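Local coordinates for protein monovalent Na+/H+ antiporter subunit D (Dietzia sp. DQ12-45-1b, PDB 7D3U) that forms a membrane-embedded subunit of the Mrp complex, a bacterial sodium/proton pump, and probably takes part in its ion translocation, at residues I72-L76 against L125-N131; P296-L300 against I344-E348. Residue numbers count along the deposited sequence, not the author numbering.

Contact 1 of 2, residues I72-L76 against L125-N131; sequences IPFVL and LTGDLFN
A β-hairpin packs one of its strands against the loop that joins two transmembrane helices: strand 73-76, paired with strand 59-62, meets the linker between membrane helices 109-125 and 129-146 through a single β-bridge, F74 to T126, CA atoms 4.7 Å apart. L125, the most deeply covered residue, ends its helix, and its carbonyl accepts from the strand: V75 N donates to L125 O at 2.6 Å, and F74 CA approaches the same oxygen at 3.2 Å in a CA-H...O contact. L125 CB lies over one face of the F74 ring, 4.0 Å from its centroid, a CH-pi contact, while the m,t rotamer carries L125 CD2 to 4.0 Å from L76 CD1. T126 then leaves helical geometry (phi/psi -66/160), and G127 packs against P73, CA atoms 4.9 Å apart, where a CB would clash with P73 CG. D128 is the N-cap of the next helix: OD2 accepts a weak bond from N131 N at 3.5 Å and forms a salt bridge with R738 of the neighbouring subunit A, placing the turn at a subunit interface. The CA-to-CB bond of I72 points toward segment 125-131, and I72 CG2 lies 3.3 Å from D128 OD1.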
ATOM      1  N   ILE A  72      -4.352  19.864 -19.283  1.00 72.04           N
ATOM      2  CA  ILE A  72      -4.211  18.528 -18.710  1.00 72.04           C
ATOM      3  C   ILE A  72      -5.015  17.561 -19.575  1.00 72.04           C
ATOM      4  O   ILE A  72      -6.254  17.623 -19.557  1.00 72.04           O
ATOM      5  CB  ILE A  72      -4.691  18.491 -17.256  1.00 72.04           C
ATOM      6  CG1 ILE A  72      -4.010  19.590 -16.442  1.00 72.04           C
ATOM      7  CG2 ILE A  72      -4.427  17.131 -16.644  1.00 72.04           C
ATOM      8  CD1 ILE A  72      -4.422  19.606 -14.995  1.00 72.04           C
ATOM      9  N   PRO A  73      -4.375  16.668 -20.324  1.00 70.73           N
ATOM     10  CA  PRO A  73      -5.133  15.706 -21.124  1.00 70.73           C
ATOM     11  C   PRO A  73      -5.690  14.580 -20.268  1.00 70.73           C
ATOM     12  O   PRO A  73      -5.009  14.037 -19.395  1.00 70.73           O
ATOM     13  CB  PRO A  73      -4.092  15.184 -22.118  1.00 70.73           C
ATOM     14  CG  PRO A  73      -2.815  15.281 -21.375  1.00 70.73           C
ATOM     15  CD  PRO A  73      -2.923  16.506 -20.503  1.00 70.73           C
ATOM     16  N   PHE A  74      -6.946  14.236 -20.525  1.00 70.89           N
ATOM     17  CA  PHE A  74      -7.618  13.101 -19.907  1.00 70.89           C
ATOM     18  C   PHE A  74      -7.682  12.009 -20.971  1.00 70.89           C
ATOM     19  O   PHE A  74      -8.450  12.106 -21.929  1.00 70.89           O
ATOM     20  CB  PHE A  74      -9.003  13.488 -19.408  1.00 70.89           C
ATOM     21  CG  PHE A  74      -9.080  13.678 -17.923  1.00 70.89           C
ATOM     22  CD1 PHE A  74      -8.026  14.240 -17.229  1.00 70.89           C
ATOM     23  CD2 PHE A  74     -10.210  13.301 -17.223  1.00 70.89           C
ATOM     24  CE1 PHE A  74      -8.095  14.414 -15.863  1.00 70.89           C
ATOM     25  CE2 PHE A  74     -10.286  13.475 -15.859  1.00 70.89           C
ATOM     26  CZ  PHE A  74      -9.227  14.033 -15.178  1.00 70.89           C
ATOM     27  N   VAL A  75      -6.846  10.986 -20.816  1.00 68.46           N
ATOM     28  CA  VAL A  75      -6.771   9.928 -21.813  1.00 68.46           C
ATOM     29  C   VAL A  75      -7.562   8.711 -21.345  1.00 68.46           C
ATOM     30  O   VAL A  75      -7.891   8.559 -20.167  1.00 68.46           O
ATOM     31  CB  VAL A  75      -5.310   9.560 -22.116  1.00 68.46           C
ATOM     32  CG1 VAL A  75      -4.471  10.814 -22.245  1.00 68.46           C
ATOM     33  CG2 VAL A  75      -4.757   8.657 -21.032  1.00 68.46           C
ATOM     34  N   LEU A  76      -7.873   7.830 -22.296  1.00 68.83           N
ATOM     35  CA  LEU A  76      -8.640   6.621 -22.004  1.00 68.83           C
ATOM     36  C   LEU A  76      -8.322   5.624 -23.118  1.00 68.83           C
ATOM     37  O   LEU A  76      -8.814   5.777 -24.238  1.00 68.83           O
ATOM     38  CB  LEU A  76     -10.125   6.929 -21.926  1.00 68.83           C
ATOM     39  CG  LEU A  76     -11.098   5.777 -21.697  1.00 68.83           C
ATOM     40  CD1 LEU A  76     -10.841   5.126 -20.352  1.00 68.83           C
ATOM     41  CD2 LEU A  76     -12.522   6.279 -21.788  1.00 68.83           C
ATOM     42  N   LEU A 125      -7.075   8.646 -15.493  1.00 65.88           N
ATOM     43  CA  LEU A 125      -7.368   9.291 -16.765  1.00 65.88           C
ATOM     44  C   LEU A 125      -6.353  10.361 -17.139  1.00 65.88           C
ATOM     45  O   LEU A 125      -6.279  10.733 -18.314  1.00 65.88           O
ATOM     46  CB  LEU A 125      -8.767   9.900 -16.731  1.00 65.88           C
ATOM     47  CG  LEU A 125      -9.910   8.904 -16.563  1.00 65.88           C
ATOM     48  CD1 LEU A 125     -11.228   9.638 -16.458  1.00 65.88           C
ATOM     49  CD2 LEU A 125      -9.927   7.940 -17.726  1.00 65.88           C
ATOM     50  N   THR A 126      -5.571  10.857 -16.187  1.00 67.27           N
ATOM     51  CA  THR A 126      -4.692  11.982 -16.468  1.00 67.27           C
ATOM     52  C   THR A 126      -3.613  11.592 -17.474  1.00 67.27           C
ATOM     53  O   THR A 126      -3.304  10.416 -17.678  1.00 67.27           O
ATOM     54  CB  THR A 126      -4.048  12.500 -15.185  1.00 67.27           C
ATOM     55  OG1 THR A 126      -3.591  13.842 -15.389  1.00 67.27           O
ATOM     56  CG2 THR A 126      -2.873  11.629 -14.787  1.00 67.27           C
ATOM     57  N   GLY A 127      -3.041  12.609 -18.112  1.00 70.54           N
ATOM     58  CA  GLY A 127      -2.086  12.383 -19.175  1.00 70.54           C
ATOM     59  C   GLY A 127      -0.778  13.123 -18.992  1.00 70.54           C
ATOM     60  O   GLY A 127       0.144  12.965 -19.795  1.00 70.54           O
ATOM     61  N   ASP A 128      -0.688  13.943 -17.952  1.00 71.19           N
ATOM     62  CA  ASP A 128       0.540  14.640 -17.611  1.00 71.19           C
ATOM     63  C   ASP A 128       1.004  14.208 -16.226  1.00 71.19           C
ATOM     64  O   ASP A 128       0.300  13.502 -15.501  1.00 71.19           O
ATOM     65  CB  ASP A 128       0.355  16.158 -17.672  1.00 71.19           C
ATOM     66  CG  ASP A 128      -0.322  16.698 -16.448  1.00 71.19           C
ATOM     67  OD1 ASP A 128      -1.332  16.097 -16.038  1.00 71.19           O
ATOM     68  OD2 ASP A 128       0.153  17.712 -15.896  1.00 71.19           O
ATOM     69  N   LEU A 129       2.205  14.648 -15.857  1.00 68.18           N
ATOM     70  CA  LEU A 129       2.876  14.106 -14.683  1.00 68.18           C
ATOM     71  C   LEU A 129       2.490  14.817 -13.389  1.00 68.18           C
ATOM     72  O   LEU A 129       2.174  14.156 -12.396  1.00 68.18           O
ATOM     73  CB  LEU A 129       4.391  14.160 -14.882  1.00 68.18           C
ATOM     74  CG  LEU A 129       4.973  12.913 -15.545  1.00 68.18           C
ATOM     75  CD1 LEU A 129       6.480  13.003 -15.640  1.00 68.18           C
ATOM     76  CD2 LEU A 129       4.560  11.685 -14.763  1.00 68.18           C
ATOM     77  N   PHE A 130       2.516  16.151 -13.371  1.00 69.78           N
ATOM     78  CA  PHE A 130       2.273  16.852 -12.114  1.00 69.78           C
ATOM     79  C   PHE A 130       0.830  16.695 -11.656  1.00 69.78           C
ATOM     80  O   PHE A 130       0.570  16.534 -10.459  1.00 69.78           O
ATOM     81  CB  PHE A 130       2.620  18.331 -12.235  1.00 69.78           C
ATOM     82  CG  PHE A 130       2.293  19.121 -11.002  1.00 69.78           C
ATOM     83  CD1 PHE A 130       3.132  19.090  -9.904  1.00 69.78           C
ATOM     84  CD2 PHE A 130       1.134  19.872 -10.931  1.00 69.78           C
ATOM     85  CE1 PHE A 130       2.830  19.806  -8.765  1.00 69.78           C
ATOM     86  CE2 PHE A 130       0.828  20.590  -9.794  1.00 69.78           C
ATOM     87  CZ  PHE A 130       1.677  20.556  -8.710  1.00 69.78           C
ATOM     88  N   ASN A 131      -0.122  16.754 -12.587  1.00 69.84           N
ATOM     89  CA  ASN A 131      -1.509  16.538 -12.198  1.00 69.84           C
ATOM     90  C   ASN A 131      -1.733  15.107 -11.735  1.00 69.84           C
ATOM     91  O   ASN A 131      -2.617  14.856 -10.911  1.00 69.84           O
ATOM     92  CB  ASN A 131      -2.447  16.885 -13.351  1.00 69.84           C
ATOM     93  CG  ASN A 131      -3.877  16.488 -13.074  1.00 69.84           C
ATOM     94  OD1 ASN A 131      -4.561  17.113 -12.268  1.00 69.84           O
ATOM     95  ND2 ASN A 131      -4.338  15.443 -13.744  1.00 69.84           N
TER

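Contact 2 of 2, residues P296-L300 against I344-E348; sequences PRSIL and IGAIE
I344 fills the space beside P296 and L300, its m,m rotamer setting I344 CG2 3.8 Å from P296 CB and I344 CG1 4.0 Å from L300 CD1, in a near-antiparallel packing of two membrane helices of the antiporter-type bundle. The short helical segments 296-300 and 344-348 cross at -154° with axes 10.6 Å apart at closest approach; the nearest CA atoms, R297 and I344, are 6.7 Å apart. P296 opens its helix, and P296, R297 and L300 direct CA-to-CB bonds toward the partner, as do I344 and E348, one turn apart. Beside this apolar patch a buried salt bridge links the two helices. R297, its chi1 off-rotamer at -145° and chi3 p, extends to E348; P239 and T242 of helix 239-245 flank the pair. The carboxylate oxygen lies near the guanidinium plane, at its edge: R297 NE donates to E348 OE1 at 2.6 Å, with a weak second bond from R297 NH2 to E348 OE1 at 2.8 Å.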
ATOM      1  N   PRO A 296      -3.862 -13.538  10.285  1.00 75.17           N
ATOM      2  CA  PRO A 296      -4.526 -13.753   8.987  1.00 75.17           C
ATOM      3  C   PRO A 296      -4.444 -12.556   8.059  1.00 75.17           C
ATOM      4  O   PRO A 296      -4.103 -12.713   6.881  1.00 75.17           O
ATOM      5  CB  PRO A 296      -5.971 -14.076   9.390  1.00 75.17           C
ATOM      6  CG  PRO A 296      -6.138 -13.460  10.731  1.00 75.17           C
ATOM      7  CD  PRO A 296      -4.810 -13.587  11.407  1.00 75.17           C
ATOM      8  N   ARG A 297      -4.746 -11.357   8.554  1.00 75.22           N
ATOM      9  CA  ARG A 297      -4.708 -10.178   7.700  1.00 75.22           C
ATOM     10  C   ARG A 297      -3.309  -9.602   7.545  1.00 75.22           C
ATOM     11  O   ARG A 297      -3.102  -8.759   6.668  1.00 75.22           O
ATOM     12  CB  ARG A 297      -5.650  -9.100   8.236  1.00 75.22           C
ATOM     13  CG  ARG A 297      -6.322  -8.292   7.141  1.00 75.22           C
ATOM     14  CD  ARG A 297      -7.656  -7.741   7.594  1.00 75.22           C
ATOM     15  NE  ARG A 297      -7.608  -7.284   8.978  1.00 75.22           N
ATOM     16  CZ  ARG A 297      -7.170  -6.088   9.352  1.00 75.22           C
ATOM     17  NH1 ARG A 297      -6.739  -5.224   8.446  1.00 75.22           N
ATOM     18  NH2 ARG A 297      -7.162  -5.757  10.636  1.00 75.22           N
ATOM     19  N   SER A 298      -2.352 -10.027   8.364  1.00 73.25           N
ATOM     20  CA  SER A 298      -0.967  -9.628   8.172  1.00 73.25           C
ATOM     21  C   SER A 298      -0.245 -10.504   7.163  1.00 73.25           C
ATOM     22  O   SER A 298       0.796 -10.095   6.638  1.00 73.25           O
ATOM     23  CB  SER A 298      -0.213  -9.662   9.503  1.00 73.25           C
ATOM     24  OG  SER A 298       1.153  -9.967   9.298  1.00 73.25           O
ATOM     25  N   ILE A 299      -0.772 -11.696   6.887  1.00 72.03           N
ATOM     26  CA  ILE A 299      -0.227 -12.528   5.822  1.00 72.03           C
ATOM     27  C   ILE A 299      -0.571 -11.936   4.463  1.00 72.03           C
ATOM     28  O   ILE A 299       0.270 -11.892   3.555  1.00 72.03           O
ATOM     29  CB  ILE A 299      -0.753 -13.967   5.964  1.00 72.03           C
ATOM     30  CG1 ILE A 299       0.061 -14.735   7.004  1.00 72.03           C
ATOM     31  CG2 ILE A 299      -0.738 -14.677   4.629  1.00 72.03           C
ATOM     32  CD1 ILE A 299      -0.473 -16.114   7.294  1.00 72.03           C
ATOM     33  N   LEU A 300      -1.810 -11.469   4.305  1.00 69.83           N
ATOM     34  CA  LEU A 300      -2.260 -10.937   3.029  1.00 69.83           C
ATOM     35  C   LEU A 300      -1.514  -9.675   2.624  1.00 69.83           C
ATOM     36  O   LEU A 300      -1.416  -9.394   1.431  1.00 69.83           O
ATOM     37  CB  LEU A 300      -3.762 -10.672   3.076  1.00 69.83           C
ATOM     38  CG  LEU A 300      -4.619 -11.875   3.468  1.00 69.83           C
ATOM     39  CD1 LEU A 300      -6.077 -11.481   3.574  1.00 69.83           C
ATOM     40  CD2 LEU A 300      -4.442 -12.994   2.465  1.00 69.83           C
ATOM     41  N   ILE A 344     -11.398 -12.673   4.782  1.00 71.32           N
ATOM     42  CA  ILE A 344     -10.717 -12.608   6.069  1.00 71.32           C
ATOM     43  C   ILE A 344     -11.208 -11.408   6.867  1.00 71.32           C
ATOM     44  O   ILE A 344     -11.263 -11.453   8.101  1.00 71.32           O
ATOM     45  CB  ILE A 344      -9.193 -12.572   5.854  1.00 71.32           C
ATOM     46  CG1 ILE A 344      -8.714 -13.900   5.274  1.00 71.32           C
ATOM     47  CG2 ILE A 344      -8.467 -12.291   7.154  1.00 71.32           C
ATOM     48  CD1 ILE A 344      -9.051 -15.089   6.136  1.00 71.32           C
ATOM     49  N   GLY A 345     -11.598 -10.331   6.185  1.00 72.27           N
ATOM     50  CA  GLY A 345     -12.142  -9.182   6.886  1.00 72.27           C
ATOM     51  C   GLY A 345     -13.514  -9.437   7.471  1.00 72.27           C
ATOM     52  O   GLY A 345     -13.872  -8.855   8.497  1.00 72.27           O
ATOM     53  N   ALA A 346     -14.304 -10.303   6.832  1.00 72.82           N
ATOM     54  CA  ALA A 346     -15.608 -10.654   7.378  1.00 72.82           C
ATOM     55  C   ALA A 346     -15.491 -11.530   8.615  1.00 72.82           C
ATOM     56  O   ALA A 346     -16.438 -11.598   9.402  1.00 72.82           O
ATOM     57  CB  ALA A 346     -16.453 -11.362   6.322  1.00 72.82           C
ATOM     58  N   ILE A 347     -14.355 -12.198   8.801  1.00 74.32           N
ATOM     59  CA  ILE A 347     -14.133 -12.965  10.019  1.00 74.32           C
ATOM     60  C   ILE A 347     -13.705 -12.048  11.154  1.00 74.32           C
ATOM     61  O   ILE A 347     -14.177 -12.181  12.287  1.00 74.32           O
ATOM     62  CB  ILE A 347     -13.097 -14.070   9.760  1.00 74.32           C
ATOM     63  CG1 ILE A 347     -13.659 -15.101   8.787  1.00 74.32           C
ATOM     64  CG2 ILE A 347     -12.685 -14.730  11.059  1.00 74.32           C
ATOM     65  CD1 ILE A 347     -12.649 -16.127   8.362  1.00 74.32           C
ATOM     66  N   GLU A 348     -12.812 -11.098  10.868  1.00 79.68           N
ATOM     67  CA  GLU A 348     -12.360 -10.162  11.887  1.00 79.68           C
ATOM     68  C   GLU A 348     -13.472  -9.238  12.364  1.00 79.68           C
ATOM     69  O   GLU A 348     -13.327  -8.610  13.417  1.00 79.68           O
ATOM     70  CB  GLU A 348     -11.193  -9.333  11.358  1.00 79.68           C
ATOM     71  CG  GLU A 348      -9.868 -10.068  11.360  1.00 79.68           C
ATOM     72  CD  GLU A 348      -8.687  -9.131  11.225  1.00 79.68           C
ATOM     73  OE1 GLU A 348      -8.908  -7.905  11.132  1.00 79.68           O
ATOM     74  OE2 GLU A 348      -7.538  -9.618  11.213  1.00 79.68           O
TER

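In the fold
Two ways of tying a helical membrane bundle together appear in one chain. Contact 1 comes first in sequence and closes before contact 2 opens, so neither is nested in the other. Their centres are 36 Å apart, on opposite sides of the chain's centre, with nearest atoms about 25 Å apart, and they share no helix or strand. Contact 1 joins the hairpin strand 73-76 to the turn between helices 109-125 and 129-146. Contact 2 joins helix 296-316 to helix 320-350, and no other protein chain touches its segments. Contact 1 thus lies where the chain also meets subunits A and C, whereas contact 2 lies within subunit D.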